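Local coordinates for quinone oxidoreductase (Thermus thermophilus, PDB 1IZ0), which probably catalyses the NADPH-dependent reduction of quinones, as a medium-chain dehydrogenase/reductase with a GroES-like domain and a Rossmann-type nucleotide-binding domain, at residues A74-G79 and E83-P88; A178-R183 and L205-H210. One frame throughout, in Å; residues are numbered along the deposited sequence.

Interaction 1 of 2, residues A74-G79 and E83-P88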
# COMPACT_ATOMS: atom_id res chain seq x y z
N ALA A 74 -3.95 1.10 12.66
CA ALA A 74 -5.33 0.85 12.29
C ALA A 74 -5.73 1.46 10.96
O ALA A 74 -5.18 2.48 10.54
CB ALA A 74 -6.27 1.37 13.38
N LEU A 75 -6.67 0.81 10.30
CA LEU A 75 -7.20 1.31 9.04
C LEU A 75 -8.57 1.86 9.39
O LEU A 75 -9.41 1.15 9.94
CB LEU A 75 -7.32 0.19 8.01
CG LEU A 75 -6.00 -0.19 7.35
CD1 LEU A 75 -6.23 -1.18 6.25
CD2 LEU A 75 -5.36 1.08 6.79
N VAL A 76 -8.77 3.13 9.09
CA VAL A 76 -10.03 3.80 9.38
C VAL A 76 -10.55 4.33 8.04
O VAL A 76 -9.78 4.44 7.09
CB VAL A 76 -9.80 4.97 10.37
CG1 VAL A 76 -11.11 5.58 10.77
CG2 VAL A 76 -9.08 4.47 11.61
N PRO A 77 -11.85 4.63 7.95
CA PRO A 77 -12.37 5.14 6.67
C PRO A 77 -12.04 6.62 6.49
O PRO A 77 -12.02 7.14 5.38
CB PRO A 77 -13.88 4.92 6.79
CG PRO A 77 -14.00 3.82 7.81
CD PRO A 77 -12.96 4.20 8.81
N GLN A 78 -11.78 7.30 7.61
CA GLN A 78 -11.46 8.73 7.58
C GLN A 78 -11.08 9.13 8.99
O GLN A 78 -11.14 8.31 9.91
CB GLN A 78 -12.67 9.55 7.14
CG GLN A 78 -13.75 9.68 8.21
CD GLN A 78 -14.75 10.80 7.93
OE1 GLN A 78 -15.72 10.62 7.17
NE2 GLN A 78 -14.51 11.98 8.52
N GLY A 79 -10.71 10.39 9.17
CA GLY A 79 -10.35 10.88 10.50
C GLY A 79 -8.89 10.73 10.89
O GLY A 79 -8.53 11.02 12.03
N GLU A 83 -5.85 14.80 15.94
CA GLU A 83 -5.18 14.42 17.18
C GLU A 83 -5.71 13.14 17.79
O GLU A 83 -4.96 12.40 18.42
CB GLU A 83 -5.30 15.55 18.21
CG GLU A 83 -4.33 16.68 17.96
CD GLU A 83 -4.41 17.75 19.04
OE1 GLU A 83 -5.43 18.46 19.09
OE2 GLU A 83 -3.44 17.86 19.83
N ARG A 84 -7.00 12.88 17.60
CA ARG A 84 -7.62 11.67 18.14
C ARG A 84 -8.65 11.13 17.16
O ARG A 84 -9.30 11.89 16.45
CB ARG A 84 -8.28 11.97 19.49
CG ARG A 84 -7.28 12.30 20.59
CD ARG A 84 -7.95 12.85 21.84
NE ARG A 84 -6.97 13.24 22.86
CZ ARG A 84 -6.23 12.39 23.56
NH1 ARG A 84 -6.36 11.08 23.36
NH2 ARG A 84 -5.36 12.83 24.46
N VAL A 85 -8.79 9.80 17.14
CA VAL A 85 -9.75 9.13 16.27
C VAL A 85 -10.40 7.97 16.99
O VAL A 85 -9.72 7.23 17.70
CB VAL A 85 -9.07 8.54 15.01
CG1 VAL A 85 -10.00 8.67 13.82
CG2 VAL A 85 -7.75 9.21 14.76
N ALA A 86 -11.70 7.80 16.80
CA ALA A 86 -12.42 6.69 17.42
C ALA A 86 -12.21 5.49 16.51
O ALA A 86 -12.37 5.59 15.29
CB ALA A 86 -13.91 7.01 17.55
N VAL A 87 -11.85 4.35 17.09
CA VAL A 87 -11.59 3.16 16.30
C VAL A 87 -12.20 1.90 16.91
O VAL A 87 -12.12 1.69 18.12
CB VAL A 87 -10.06 2.93 16.14
CG1 VAL A 87 -9.79 1.73 15.24
CG2 VAL A 87 -9.41 4.18 15.57
N PRO A 88 -12.82 1.04 16.09
CA PRO A 88 -13.42 -0.19 16.62
C PRO A 88 -12.31 -1.08 17.18
O PRO A 88 -11.31 -1.34 16.50
CB PRO A 88 -14.07 -0.81 15.38
CG PRO A 88 -14.43 0.39 14.55
CD PRO A 88 -13.18 1.24 14.67
O HOH W 1 -10.24 11.98 13.84
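Val85 and Val87 of strand 84-88 meet Ala74, Val76 and Gly79 across the interior of the GroES-like domain, a curled beta sheet in which strands 70-75 and 84-88 are not neighbours. The apolar part is a row of methyl contacts. Val87 uses both branches: CG1 lies 4.0 Å from Ala74 CB, while CG2 stands 4.0 Å from Val76 CG2. With CG1 of Val87 anti to the backbone N (chi1 -177°), its CG2 lies beside that N and is turned to Val76, and the two side chains cross obliquely. Each segment takes its backbone bonds elsewhere: Ala74 pairs with Val63 and Val76 with Met61, whereas Val85 pairs with Leu30 on strand 27-37. The polar part lies at the far end, where 74-79 has left its strand and Gly79 turns the chain with a positive phi of 89°. One water donates to two carbonyls, at 2.7 Å from Gly79 O and 2.8 Å from Arg84 O, bridging the segments. Beside that bridge the same Gly79 O rests against both methyls of Val85, 3.3 Å from CG1 and 3.4 Å from CG2.

Interaction 2 of 2, residues A178-R183 and L205-H210; sequences AEVPER and LGLLAH
Pro181, in the first turn of helix 180-186, brings its CA to 6.6 Å from that of Leu207, which sits in a type I beta turn running from Leu205 to Leu208. The setting is the Rossmann-type nucleotide-binding domain, with its parallel sheet of six strands; here the start of one helix meets the turn that joins helix 201-205 to strand 208-209. The turn is closed by Leu208 N bonding to Leu205 O at 3.2 Å, and on the other segment Arg183 N bonds to Glu179 O at 3.1 Å. Leu207 also has a backbone bond to Leu190, which ties this corner to the sheet strand 190-195.

Across the contact, Leu207 supplies the side chain on its segment. It extends toward the helix with CG anti to the carbonyl carbon (chi1 -49°) and ends in a fork. CD1 is the methyl closer to Val180 CG1, at 3.7 Å, the two side chains meeting at about a right angle. Val180 is buried, whereas Pro181 is exposed, so the contact runs from the interior out to solvent. Tyr177, which binds NADPH in the complex of this protein, lies just before the helix, about 5 Å from Val180 between side chains. Leu207 CD2 stays within 4.2 Å of Val180 CG1 and lies 3.9 Å from Pro181 CA, the ring atom that also belongs to the backbone.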
# COMPACT_ATOMS: atom_id res chain seq x y z
N ALA A 178 11.74 0.43 -19.56
CA ALA A 178 12.13 0.18 -20.94
C ALA A 178 12.83 -1.17 -21.14
O ALA A 178 12.71 -1.78 -22.20
CB ALA A 178 13.04 1.31 -21.44
N GLU A 179 13.54 -1.63 -20.12
CA GLU A 179 14.26 -2.90 -20.24
C GLU A 179 13.54 -4.13 -19.68
O GLU A 179 14.03 -5.25 -19.81
CB GLU A 179 15.65 -2.77 -19.61
CG GLU A 179 15.71 -1.92 -18.36
CD GLU A 179 17.13 -1.50 -17.99
OE1 GLU A 179 17.88 -1.10 -18.91
OE2 GLU A 179 17.50 -1.56 -16.80
N VAL A 180 12.36 -3.93 -19.09
CA VAL A 180 11.60 -5.05 -18.54
C VAL A 180 11.29 -6.13 -19.58
O VAL A 180 11.41 -7.33 -19.30
CB VAL A 180 10.26 -4.56 -17.89
CG1 VAL A 180 9.27 -5.72 -17.74
CG2 VAL A 180 10.55 -3.96 -16.52
N PRO A 181 10.87 -5.73 -20.80
CA PRO A 181 10.57 -6.71 -21.84
C PRO A 181 11.70 -7.70 -22.09
O PRO A 181 11.47 -8.90 -22.20
CB PRO A 181 10.28 -5.83 -23.05
CG PRO A 181 9.59 -4.65 -22.42
CD PRO A 181 10.46 -4.37 -21.21
N GLU A 182 12.92 -7.20 -22.18
CA GLU A 182 14.06 -8.07 -22.42
C GLU A 182 14.38 -8.91 -21.18
O GLU A 182 14.84 -10.05 -21.30
CB GLU A 182 15.29 -7.25 -22.83
N ARG A 183 14.13 -8.37 -19.99
CA ARG A 183 14.41 -9.14 -18.78
C ARG A 183 13.38 -10.27 -18.64
O ARG A 183 13.72 -11.41 -18.30
CB ARG A 183 14.39 -8.24 -17.54
CG ARG A 183 15.45 -7.13 -17.55
CD ARG A 183 16.78 -7.60 -18.16
NE ARG A 183 17.32 -8.77 -17.47
CZ ARG A 183 18.16 -9.65 -18.02
NH1 ARG A 183 18.55 -9.50 -19.28
NH2 ARG A 183 18.60 -10.68 -17.32
N LEU A 205 0.83 -8.15 -20.13
CA LEU A 205 0.34 -9.50 -20.38
C LEU A 205 1.30 -10.25 -21.29
O LEU A 205 1.43 -11.46 -21.20
CB LEU A 205 -1.06 -9.45 -21.02
CG LEU A 205 -2.21 -9.09 -20.07
CD1 LEU A 205 -3.44 -8.73 -20.88
CD2 LEU A 205 -2.50 -10.27 -19.14
N GLY A 206 1.99 -9.51 -22.15
CA GLY A 206 2.94 -10.15 -23.05
C GLY A 206 4.18 -10.67 -22.34
O GLY A 206 4.96 -11.44 -22.91
N LEU A 207 4.36 -10.26 -21.08
CA LEU A 207 5.52 -10.66 -20.29
C LEU A 207 5.28 -11.98 -19.57
O LEU A 207 6.21 -12.61 -19.07
CB LEU A 207 5.83 -9.60 -19.23
CG LEU A 207 5.92 -8.13 -19.65
CD1 LEU A 207 6.02 -7.26 -18.40
CD2 LEU A 207 7.11 -7.93 -20.56
N LEU A 208 4.01 -12.39 -19.51
CA LEU A 208 3.64 -13.61 -18.81
C LEU A 208 3.89 -14.92 -19.54
O LEU A 208 3.77 -15.00 -20.76
CB LEU A 208 2.16 -13.55 -18.42
CG LEU A 208 1.77 -12.48 -17.40
CD1 LEU A 208 0.25 -12.29 -17.40
CD2 LEU A 208 2.27 -12.89 -16.01
N ALA A 209 4.25 -15.94 -18.77
CA ALA A 209 4.47 -17.28 -19.32
C ALA A 209 3.14 -18.03 -19.16
O ALA A 209 2.22 -17.52 -18.52
CB ALA A 209 5.57 -17.99 -18.54
N HIS A 210 3.05 -19.23 -19.73
CA HIS A 210 1.84 -20.03 -19.63
C HIS A 210 1.36 -20.13 -18.18
O HIS A 210 2.15 -20.38 -17.27
CB HIS A 210 2.08 -21.45 -20.19

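How the interactions relate
Two mainly apolar contacts with no direct hydrogen bond between their segments lie on opposite sides of the chain's centre. Interaction 1 is a buried contact between the end of strand 70-75 with the loop after it and strand 84-88, only a few residues apart in sequence, and it buries 212 Å². Interaction 2 joins a helix start to a turn in the nucleotide-binding domain, is only partly buried and covers 105 Å². They share no element, and the centres of interactions 1 and 2 are about 41 Å apart. Both rely on branched aliphatic side chains, but interaction 1 spreads its methyls over several residues and adds a water-bridged carbonyl pair, whereas interaction 2 sets one leucine against Val180 and Pro181.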